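Local structure of Ufm1-specific protease (Caenorhabditis elegans, 5EJJ) at residues A[95-99]-A[100-104]; A[327-331]-A[332-336]; A[451-454]-A[455-459]. The protein acts as a thiol protease that recognises the ubiquitin-like modifier ufm-1 and hydrolyses the peptide bond at its C-terminal glycine. All blocks are in the same frame, centred on the assembly; numbering follows the deposited sequence.

Contact 1 (A[95-99]-A[100-104]); sequences LQLTS and RMLEN
Thr-98 meets Met-101 where a strand gives way to a helix, and hydrogen bonds carry much of the join. Thr-98 OG1 accepts from Met-101 N at 2.8 Å along a nearly straight N-H line of 163°. Its hydroxyl can do this because chi1 of 79° sets OG1 between the backbone N and the carbonyl carbon, facing the first turn. The carbonyl of the same residue is used as well: Leu-102 N donates to Thr-98 O at 3.1 Å, tilted from the carbonyl plane, and Glu-103 N then repeats the helical spacing on Ser-99 O at 3.0 Å. This is a classical N-cap, here ending strand 94-97, an outermost strand of the mixed sheet in the N-terminal MPN region, and opening helix 99-104. Were Thr-98 an alanine, Met-101 N would probably lose its capping acceptor, leaving the backbone carbonyl as this residue's one remaining hold on the first turn. Ser-99 OG turns elsewhere, to a hydrogen bond with Asp-82.

The apolar contacts run from the strand side. Leu-97 divides its two methyls between two helix residues, CD2 lying 3.6 Å from Met-101 SD and CD1 4.0 Å from Leu-102 CD2, and crosses both side chains at about a right angle. Beyond them, Leu-102 packs on Phe-12 and Tyr-15 of helix 8-19, while Leu-97 reaches Phe-110 of helix 107-113.

A van der Waals contact with the backbone is separate: Met-101, with CG anti to the backbone N (chi1 170°), bends at chi3 and brings its CE methyl to 3.8 Å from Gln-96 O.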
ATOM      1  N   LEU A  95       1.525   1.867  27.459  1.00 24.85           N
ATOM      2  CA  LEU A  95       0.133   1.455  27.368  1.00 28.55           C
ATOM      3  C   LEU A  95      -0.071   0.265  28.303  1.00 32.30           C
ATOM      4  O   LEU A  95       0.763  -0.663  28.356  1.00 28.66           O
ATOM      5  CB  LEU A  95      -0.258   1.072  25.938  1.00 24.78           C
ATOM      6  CG  LEU A  95      -0.202   2.124  24.829  1.00 21.47           C
ATOM      7  CD1 LEU A  95      -0.636   1.484  23.522  1.00 18.85           C
ATOM      8  CD2 LEU A  95      -1.077   3.306  25.158  1.00 23.08           C
ATOM      9  N   GLN A  96      -1.168   0.297  29.056  1.00 31.50           N
ATOM     10  CA  GLN A  96      -1.531  -0.854  29.867  1.00 31.31           C
ATOM     11  C   GLN A  96      -2.598  -1.647  29.145  1.00 29.20           C
ATOM     12  O   GLN A  96      -3.611  -1.099  28.720  1.00 33.24           O
ATOM     13  CB  GLN A  96      -1.991  -0.409  31.245  1.00 33.20           C
ATOM     14  CG  GLN A  96      -0.904   0.334  32.009  1.00 30.92           C
ATOM     15  CD  GLN A  96       0.350  -0.502  32.184  1.00 35.00           C
ATOM     16  OE1 GLN A  96       0.290  -1.733  32.287  1.00 35.78           O
ATOM     17  NE2 GLN A  96       1.500   0.165  32.214  1.00 37.03           N
ATOM     18  N   LEU A  97      -2.350  -2.932  28.969  1.00 28.50           N
ATOM     19  CA  LEU A  97      -3.220  -3.748  28.138  1.00 33.85           C
ATOM     20  C   LEU A  97      -3.524  -5.081  28.795  1.00 37.48           C
ATOM     21  O   LEU A  97      -2.752  -5.559  29.627  1.00 41.30           O
ATOM     22  CB  LEU A  97      -2.559  -4.013  26.787  1.00 32.13           C
ATOM     23  CG  LEU A  97      -2.237  -2.854  25.856  1.00 26.05           C
ATOM     24  CD1 LEU A  97      -1.745  -3.412  24.525  1.00 26.48           C
ATOM     25  CD2 LEU A  97      -3.443  -1.958  25.669  1.00 22.54           C
ATOM     26  N   THR A  98      -4.647  -5.679  28.413  1.00 35.40           N
ATOM     27  CA  THR A  98      -5.012  -7.003  28.886  1.00 40.17           C
ATOM     28  C   THR A  98      -5.346  -7.848  27.670  1.00 47.40           C
ATOM     29  O   THR A  98      -5.682  -7.304  26.609  1.00 46.62           O
ATOM     30  CB  THR A  98      -6.250  -6.953  29.779  1.00 44.87           C
ATOM     31  OG1 THR A  98      -7.423  -6.852  28.960  1.00 51.19           O
ATOM     32  CG2 THR A  98      -6.183  -5.757  30.724  1.00 47.39           C
ATOM     33  N   SER A  99      -5.265  -9.171  27.815  1.00 49.31           N
ATOM     34  CA  SER A  99      -5.568 -10.064  26.699  1.00 46.33           C
ATOM     35  C   SER A  99      -7.073 -10.125  26.461  1.00 51.72           C
ATOM     36  O   SER A  99      -7.530 -10.435  25.351  1.00 49.61           O
ATOM     37  CB  SER A  99      -5.005 -11.458  26.953  1.00 53.23           C
ATOM     38  OG  SER A  99      -3.594 -11.489  26.774  1.00 58.64           O
ATOM     39  N   ARG A 100      -7.833  -9.831  27.519  1.00 50.50           N
ATOM     40  CA  ARG A 100      -9.284  -9.738  27.440  1.00 50.31           C
ATOM     41  C   ARG A 100      -9.580  -8.619  26.458  1.00 48.46           C
ATOM     42  O   ARG A 100     -10.191  -8.834  25.406  1.00 45.65           O
ATOM     43  CB  ARG A 100      -9.878  -9.393  28.821  1.00 53.90           C
ATOM     44  CG  ARG A 100     -11.277  -9.968  29.113  1.00 51.05           C
ATOM     45  CD  ARG A 100     -12.256  -8.918  29.680  1.00 49.91           C
ATOM     46  NE  ARG A 100     -11.749  -8.210  30.868  1.00 70.81           N
ATOM     47  CZ  ARG A 100     -12.440  -7.307  31.585  1.00 78.61           C
ATOM     48  NH1 ARG A 100     -13.692  -6.990  31.259  1.00 75.28           N
ATOM     49  NH2 ARG A 100     -11.882  -6.715  32.644  1.00 65.03           N
ATOM     50  N   MET A 101      -9.105  -7.429  26.824  1.00 43.92           N
ATOM     51  CA  MET A 101      -9.301  -6.198  26.072  1.00 38.61           C
ATOM     52  C   MET A 101      -8.950  -6.373  24.606  1.00 37.50           C
ATOM     53  O   MET A 101      -9.721  -6.005  23.712  1.00 31.74           O
ATOM     54  CB  MET A 101      -8.418  -5.122  26.689  1.00 43.72           C
ATOM     55  CG  MET A 101      -8.305  -3.838  25.912  1.00 44.17           C
ATOM     56  SD  MET A 101      -6.769  -3.021  26.371  1.00 33.98           S
ATOM     57  CE  MET A 101      -6.976  -2.827  28.139  1.00 35.73           C
ATOM     58  N   LEU A 102      -7.781  -6.959  24.375  1.00 36.13           N
ATOM     59  CA  LEU A 102      -7.266  -7.157  23.033  1.00 32.85           C
ATOM     60  C   LEU A 102      -8.136  -8.084  22.189  1.00 38.45           C
ATOM     61  O   LEU A 102      -8.508  -7.752  21.062  1.00 38.40           O
ATOM     62  CB  LEU A 102      -5.834  -7.694  23.098  1.00 35.98           C
ATOM     63  CG  LEU A 102      -4.681  -6.699  22.901  1.00 34.43           C
ATOM     64  CD1 LEU A 102      -5.176  -5.255  22.860  1.00 32.26           C
ATOM     65  CD2 LEU A 102      -3.613  -6.866  23.970  1.00 32.54           C
ATOM     66  N   GLU A 103      -8.456  -9.254  22.726  1.00 43.77           N
ATOM     67  CA  GLU A 103      -9.169 -10.242  21.937  1.00 39.86           C
ATOM     68  C   GLU A 103     -10.641  -9.853  21.750  1.00 39.12           C
ATOM     69  O   GLU A 103     -11.216 -10.070  20.687  1.00 39.26           O
ATOM     70  CB  GLU A 103      -8.940 -11.643  22.510  1.00 44.50           C
ATOM     71  CG  GLU A 103      -7.457 -12.066  22.359  1.00 54.35           C
ATOM     72  CD  GLU A 103      -7.094 -13.428  22.980  1.00 73.45           C
ATOM     73  OE1 GLU A 103      -8.001 -14.122  23.503  1.00 76.68           O
ATOM     74  OE2 GLU A 103      -5.887 -13.801  22.939  1.00 64.96           O
ATOM     75  N   ASN A 104     -11.227  -9.214  22.756  1.00 40.90           N
ATOM     76  CA  ASN A 104     -12.594  -8.691  22.640  1.00 45.70           C
ATOM     77  C   ASN A 104     -12.681  -7.392  21.852  1.00 40.67           C
ATOM     78  O   ASN A 104     -13.755  -7.033  21.363  1.00 36.94           O
ATOM     79  CB  ASN A 104     -13.199  -8.457  24.029  1.00 52.98           C
ATOM     80  CG  ASN A 104     -13.374  -9.744  24.813  1.00 60.78           C
ATOM     81  OD1 ASN A 104     -13.671 -10.804  24.240  1.00 51.68           O
ATOM     82  ND2 ASN A 104     -13.174  -9.664  26.134  1.00 60.32           N
TER

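Contact 2 (A[327-331]-A[332-336]); sequences NLPSS and KPVLR
Leu-328 reaches across a turn of chain to Val-334 and Leu-335 with a single methyl. Its CD1 lies 3.7 Å from Val-334 CG1, the two side chains crossing at a slant, and 3.9 Å from Leu-335 CD1, where the crossing is nearly square. The second branch of the valine is used too: Val-334 CG2 faces Pro-329 CD at 4.1 Å, the two side chains crossing at about a right angle. With CG1 anti to its backbone N (chi1 -177°) and CG2 beside that N, Val-334 offers CG1 to Leu-328 and CG2 to Pro-329.

What brings these groups together is the reversal at Ser-331 and Lys-332, whose flanking chain directions differ by 143°. At the bend Ser-331 OG lies 3.6 Å from Lys-332 CG, and beyond it the extended lysine chain runs on to a hydrogen bond between NZ and Asn-376 OD1. Ser-330 OG is hydrogen-bonded to Ser-20 OG. This irregular turn follows helix 312-325 and folds back against it: Leu-328 and Val-334 both rest on His-323 and Leu-335 on Arg-319 and Leu-322, while Pro-329 touches Asn-17 of helix 8-19.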
ATOM      1  N   ASN A 327       3.508  -6.474  12.108  1.00 16.78           N
ATOM      2  CA  ASN A 327       2.169  -6.978  12.401  1.00 14.74           C
ATOM      3  C   ASN A 327       1.279  -6.965  11.173  1.00 18.25           C
ATOM      4  O   ASN A 327       0.125  -6.539  11.250  1.00 20.56           O
ATOM      5  CB  ASN A 327       1.498  -6.198  13.524  1.00 12.17           C
ATOM      6  CG  ASN A 327       2.239  -6.299  14.839  1.00 14.18           C
ATOM      7  OD1 ASN A 327       1.907  -5.611  15.803  1.00 15.55           O
ATOM      8  ND2 ASN A 327       3.256  -7.142  14.889  1.00 15.53           N
ATOM      9  N   LEU A 328       1.821  -7.391  10.036  1.00 14.51           N
ATOM     10  CA  LEU A 328       1.010  -7.540   8.845  1.00 17.34           C
ATOM     11  C   LEU A 328       0.208  -8.835   8.955  1.00 22.83           C
ATOM     12  O   LEU A 328       0.524  -9.693   9.785  1.00 23.45           O
ATOM     13  CB  LEU A 328       1.894  -7.551   7.613  1.00 17.63           C
ATOM     14  CG  LEU A 328       2.786  -6.321   7.522  1.00 15.67           C
ATOM     15  CD1 LEU A 328       3.624  -6.339   6.235  1.00 15.82           C
ATOM     16  CD2 LEU A 328       1.940  -5.079   7.612  1.00 13.54           C
ATOM     17  N   PRO A 329      -0.852  -8.977   8.140  1.00 25.26           N
ATOM     18  CA  PRO A 329      -1.684 -10.184   8.237  1.00 25.24           C
ATOM     19  C   PRO A 329      -1.137 -11.302   7.357  1.00 27.20           C
ATOM     20  O   PRO A 329      -0.577 -11.012   6.296  1.00 27.45           O
ATOM     21  CB  PRO A 329      -3.035  -9.704   7.713  1.00 26.04           C
ATOM     22  CG  PRO A 329      -2.687  -8.635   6.702  1.00 25.31           C
ATOM     23  CD  PRO A 329      -1.385  -8.009   7.159  1.00 22.85           C
ATOM     24  N   SER A 330      -1.305 -12.553   7.785  1.00 31.75           N
ATOM     25  CA  SER A 330      -0.678 -13.709   7.122  1.00 29.23           C
ATOM     26  C   SER A 330      -1.510 -14.371   6.019  1.00 27.35           C
ATOM     27  O   SER A 330      -1.023 -15.212   5.280  1.00 31.81           O
ATOM     28  CB  SER A 330      -0.317 -14.751   8.161  1.00 28.56           C
ATOM     29  OG  SER A 330      -1.463 -15.092   8.915  1.00 36.75           O
ATOM     30  N   SER A 331      -2.758 -13.963   5.894  1.00 30.67           N
ATOM     31  CA  SER A 331      -3.652 -14.535   4.906  1.00 36.01           C
ATOM     32  C   SER A 331      -3.314 -14.198   3.447  1.00 39.85           C
ATOM     33  O   SER A 331      -3.918 -14.769   2.535  1.00 50.08           O
ATOM     34  CB  SER A 331      -5.075 -14.057   5.193  1.00 41.98           C
ATOM     35  OG  SER A 331      -5.227 -12.695   4.823  1.00 45.66           O
ATOM     36  N   LYS A 332      -2.382 -13.271   3.219  1.00 34.69           N
ATOM     37  CA  LYS A 332      -2.139 -12.741   1.864  1.00 33.27           C
ATOM     38  C   LYS A 332      -0.821 -11.962   1.732  1.00 34.34           C
ATOM     39  O   LYS A 332      -0.221 -11.581   2.740  1.00 30.88           O
ATOM     40  CB  LYS A 332      -3.321 -11.870   1.404  1.00 34.33           C
ATOM     41  CG  LYS A 332      -3.652 -10.697   2.317  1.00 40.11           C
ATOM     42  CD  LYS A 332      -4.921  -9.959   1.877  1.00 40.61           C
ATOM     43  CE  LYS A 332      -5.075  -8.655   2.660  1.00 51.01           C
ATOM     44  NZ  LYS A 332      -6.172  -7.771   2.160  1.00 55.03           N
ATOM     45  N   PRO A 333      -0.361 -11.726   0.486  1.00 35.06           N
ATOM     46  CA  PRO A 333       0.869 -10.946   0.335  1.00 29.97           C
ATOM     47  C   PRO A 333       0.681  -9.448   0.598  1.00 24.88           C
ATOM     48  O   PRO A 333      -0.367  -8.863   0.309  1.00 20.89           O
ATOM     49  CB  PRO A 333       1.261 -11.184  -1.134  1.00 30.18           C
ATOM     50  CG  PRO A 333       0.013 -11.480  -1.824  1.00 27.59           C
ATOM     51  CD  PRO A 333      -0.853 -12.211  -0.819  1.00 34.50           C
ATOM     52  N   VAL A 334       1.728  -8.843   1.151  1.00 26.81           N
ATOM     53  CA  VAL A 334       1.756  -7.409   1.410  1.00 22.58           C
ATOM     54  C   VAL A 334       3.024  -6.761   0.844  1.00 21.24           C
ATOM     55  O   VAL A 334       2.967  -5.633   0.379  1.00 20.14           O
ATOM     56  CB  VAL A 334       1.636  -7.105   2.922  1.00 18.17           C
ATOM     57  CG1 VAL A 334       1.596  -5.625   3.168  1.00 15.51           C
ATOM     58  CG2 VAL A 334       0.387  -7.752   3.483  1.00 20.08           C
ATOM     59  N   LEU A 335       4.151  -7.481   0.842  1.00 22.34           N
ATOM     60  CA  LEU A 335       5.453  -6.860   0.561  1.00 18.80           C
ATOM     61  C   LEU A 335       6.143  -7.389  -0.685  1.00 25.12           C
ATOM     62  O   LEU A 335       7.377  -7.440  -0.743  1.00 27.45           O
ATOM     63  CB  LEU A 335       6.396  -7.069   1.747  1.00 16.52           C
ATOM     64  CG  LEU A 335       5.905  -6.538   3.093  1.00 17.91           C
ATOM     65  CD1 LEU A 335       6.849  -6.965   4.174  1.00 15.62           C
ATOM     66  CD2 LEU A 335       5.786  -5.026   3.048  1.00 15.67           C
ATOM     67  N   ARG A 336       5.376  -7.811  -1.680  1.00 24.67           N
ATOM     68  CA  ARG A 336       5.996  -8.268  -2.911  1.00 23.32           C
ATOM     69  C   ARG A 336       6.409  -7.063  -3.722  1.00 25.14           C
ATOM     70  O   ARG A 336       5.721  -6.044  -3.724  1.00 24.88           O
ATOM     71  CB  ARG A 336       5.035  -9.120  -3.717  1.00 27.54           C
ATOM     72  CG  ARG A 336       4.446 -10.249  -2.923  1.00 33.50           C
ATOM     73  CD  ARG A 336       5.503 -11.259  -2.576  1.00 37.29           C
ATOM     74  NE  ARG A 336       6.099 -11.815  -3.786  1.00 48.15           N
ATOM     75  CZ  ARG A 336       5.613 -12.866  -4.444  1.00 50.50           C
ATOM     76  NH1 ARG A 336       4.514 -13.489  -3.996  1.00 47.56           N
ATOM     77  NH2 ARG A 336       6.234 -13.289  -5.546  1.00 45.02           N
TER

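Contact 3 (A[451-454]-A[455-459])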
ATOM      1  N   SER A 451     -12.694 -16.781 -18.176  1.00 42.25           N
ATOM      2  CA  SER A 451     -12.407 -17.728 -17.115  1.00 44.47           C
ATOM      3  C   SER A 451     -11.328 -18.720 -17.532  1.00 50.19           C
ATOM      4  O   SER A 451     -10.602 -19.260 -16.694  1.00 50.28           O
ATOM      5  CB  SER A 451     -13.679 -18.474 -16.723  1.00 47.77           C
ATOM      6  OG  SER A 451     -13.371 -19.644 -15.984  1.00 62.03           O
ATOM      7  N   PHE A 452     -11.228 -18.949 -18.837  1.00 53.35           N
ATOM      8  CA  PHE A 452     -10.329 -19.958 -19.387  1.00 56.60           C
ATOM      9  C   PHE A 452      -8.899 -19.432 -19.577  1.00 57.02           C
ATOM     10  O   PHE A 452      -7.937 -20.082 -19.150  1.00 58.06           O
ATOM     11  CB  PHE A 452     -10.904 -20.487 -20.708  1.00 61.57           C
ATOM     12  CG  PHE A 452     -10.076 -21.576 -21.347  1.00 68.36           C
ATOM     13  CD1 PHE A 452     -10.148 -22.889 -20.881  1.00 65.34           C
ATOM     14  CD2 PHE A 452      -9.236 -21.286 -22.426  1.00 63.89           C
ATOM     15  CE1 PHE A 452      -9.383 -23.892 -21.472  1.00 71.65           C
ATOM     16  CE2 PHE A 452      -8.468 -22.282 -23.020  1.00 63.08           C
ATOM     17  CZ  PHE A 452      -8.541 -23.586 -22.545  1.00 67.61           C
ATOM     18  N   VAL A 453      -8.776 -18.270 -20.228  1.00 51.88           N
ATOM     19  CA  VAL A 453      -7.502 -17.556 -20.386  1.00 51.36           C
ATOM     20  C   VAL A 453      -6.810 -17.365 -19.032  1.00 50.94           C
ATOM     21  O   VAL A 453      -5.633 -17.667 -18.860  1.00 50.13           O
ATOM     22  CB  VAL A 453      -7.730 -16.163 -21.023  1.00 50.74           C
ATOM     23  CG1 VAL A 453      -6.413 -15.442 -21.232  1.00 50.18           C
ATOM     24  CG2 VAL A 453      -8.482 -16.286 -22.328  1.00 44.83           C
ATOM     25  N   LEU A 454      -7.574 -16.851 -18.080  1.00 50.41           N
ATOM     26  CA  LEU A 454      -7.204 -16.798 -16.672  1.00 52.01           C
ATOM     27  C   LEU A 454      -6.717 -18.130 -16.092  1.00 52.05           C
ATOM     28  O   LEU A 454      -5.891 -18.145 -15.186  1.00 52.26           O
ATOM     29  CB  LEU A 454      -8.434 -16.362 -15.871  1.00 55.37           C
ATOM     30  CG  LEU A 454      -8.332 -15.226 -14.867  1.00 47.99           C
ATOM     31  CD1 LEU A 454      -7.359 -14.167 -15.366  1.00 45.17           C
ATOM     32  CD2 LEU A 454      -9.727 -14.656 -14.696  1.00 38.25           C
ATOM     33  N   ASN A 455      -7.249 -19.248 -16.578  1.00 57.30           N
ATOM     34  CA  ASN A 455      -6.885 -20.552 -16.012  1.00 62.12           C
ATOM     35  C   ASN A 455      -5.562 -21.122 -16.530  1.00 62.77           C
ATOM     36  O   ASN A 455      -4.950 -21.974 -15.879  1.00 60.27           O
ATOM     37  CB  ASN A 455      -7.999 -21.583 -16.208  1.00 66.02           C
ATOM     38  CG  ASN A 455      -7.741 -22.884 -15.439  1.00 69.50           C
ATOM     39  OD1 ASN A 455      -7.047 -22.896 -14.415  1.00 64.87           O
ATOM     40  ND2 ASN A 455      -8.307 -23.983 -15.932  1.00 71.58           N
ATOM     41  N   GLU A 456      -5.114 -20.662 -17.693  1.00 58.61           N
ATOM     42  CA  GLU A 456      -3.860 -21.181 -18.211  1.00 59.70           C
ATOM     43  C   GLU A 456      -2.799 -20.122 -18.461  1.00 54.85           C
ATOM     44  O   GLU A 456      -1.668 -20.455 -18.803  1.00 62.28           O
ATOM     45  CB  GLU A 456      -4.077 -22.066 -19.442  1.00 72.02           C
ATOM     46  CG  GLU A 456      -4.529 -21.336 -20.681  1.00 73.69           C
ATOM     47  CD  GLU A 456      -4.882 -22.303 -21.790  1.00 88.02           C
ATOM     48  OE1 GLU A 456      -4.965 -23.517 -21.488  1.00 86.73           O
ATOM     49  OE2 GLU A 456      -5.073 -21.854 -22.949  1.00 94.21           O
ATOM     50  N   LEU A 457      -3.142 -18.854 -18.288  1.00 53.69           N
ATOM     51  CA  LEU A 457      -2.097 -17.837 -18.184  1.00 51.37           C
ATOM     52  C   LEU A 457      -1.728 -17.595 -16.719  1.00 49.35           C
ATOM     53  O   LEU A 457      -0.677 -17.036 -16.428  1.00 56.28           O
ATOM     54  CB  LEU A 457      -2.489 -16.525 -18.870  1.00 44.00           C
ATOM     55  CG  LEU A 457      -2.688 -16.617 -20.380  1.00 41.73           C
ATOM     56  CD1 LEU A 457      -2.696 -15.234 -21.052  1.00 35.90           C
ATOM     57  CD2 LEU A 457      -1.634 -17.527 -20.977  1.00 44.55           C
ATOM     58  N   LEU A 458      -2.579 -18.044 -15.801  1.00 48.47           N
ATOM     59  CA  LEU A 458      -2.380 -17.743 -14.393  1.00 49.15           C
ATOM     60  C   LEU A 458      -2.623 -18.897 -13.440  1.00 53.11           C
ATOM     61  O   LEU A 458      -2.567 -18.693 -12.231  1.00 58.07           O
ATOM     62  CB  LEU A 458      -3.257 -16.571 -13.966  1.00 52.13           C
ATOM     63  CG  LEU A 458      -2.794 -15.195 -14.423  1.00 49.87           C
ATOM     64  CD1 LEU A 458      -3.712 -14.107 -13.875  1.00 45.83           C
ATOM     65  CD2 LEU A 458      -1.362 -14.963 -14.020  1.00 42.75           C
ATOM     66  N   LYS A 459      -2.875 -20.092 -13.965  1.00 53.53           N
ATOM     67  CA  LYS A 459      -3.210 -21.246 -13.123  1.00 62.53           C
ATOM     68  C   LYS A 459      -4.255 -20.813 -12.099  1.00 62.67           C
ATOM     69  O   LYS A 459      -4.099 -21.015 -10.891  1.00 63.99           O
ATOM     70  CB  LYS A 459      -1.965 -21.809 -12.418  1.00 67.07           C
ATOM     71  CG  LYS A 459      -1.859 -23.354 -12.419  1.00 76.88           C
ATOM     72  CD  LYS A 459      -3.107 -24.052 -11.834  1.00 78.24           C
ATOM     73  CE  LYS A 459      -3.798 -24.958 -12.872  1.00 78.56           C
ATOM     74  NZ  LYS A 459      -5.242 -25.258 -12.580  1.00 62.33           N
TER
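In the backbone of helix 447-457, bonds of i to i+3 spacing, Asn-455 N to Phe-452 O at 2.8 Å and Glu-456 N to Val-453 O at 3.3 Å, both with the donor well above the carbonyl plane, occur beside the i to i+4 bond from Leu-457 N, which meets Val-453 O at 2.8 Å almost in line with the carbonyl.

The side chains pair four residues apart. Val-453 and Leu-457 lie side by side and point the same way, with CG1 of the valine 3.7 Å from CD1 of the leucine. Leu-454 and Leu-458 meet at a slant through their CD1 methyls, 3.9 Å apart. These two pairs turn to helix 396-409, where Val-453 and Leu-454 pack on Phe-401 and the two later leucines on Trp-405. On the exposed side the Glu-456 carboxylate stands obliquely by the Phe-452 ring, their planes 55° apart. Two torsions set this up: Phe-452 CG is anti to the backbone N (chi1 -178°), and Glu-456 CG sits between its backbone N and carbonyl carbon (chi1 69°), placing Phe-452 CE2 near Glu-456 OE2, at 3.4 Å.

The chemistry is thus divided: the aliphatic pairs supply packing on helix 396-409, while Glu-456, with Phe-452 beside it, lies on the exposed side, and Lys-459 NZ and Asn-455 OD1 share a weak hydrogen bond.

Along the chain the three contacts come in series, in the N-terminal MPN region, the UfSP2 N-terminal region and the peptidase C78 region respectively. Centre to centre, contacts 1 and 2 lie about 23 Å apart, contacts 2 and 3 about 24 Å and contacts 1 and 3 about 45 Å, and none touches another. Helix 8-19 is common ground for the first two, since both 95-104 and 327-336 pack on it. Contact 3 packs on helix 396-409, which starts at the inferred active-site Cys-396, but is itself away from the active site. Contact 2 links the two sides, touching helix 8-19 through Asn-327 and Pro-329 and the protease side through Lys-332, with Asn-376 and Tyr-413.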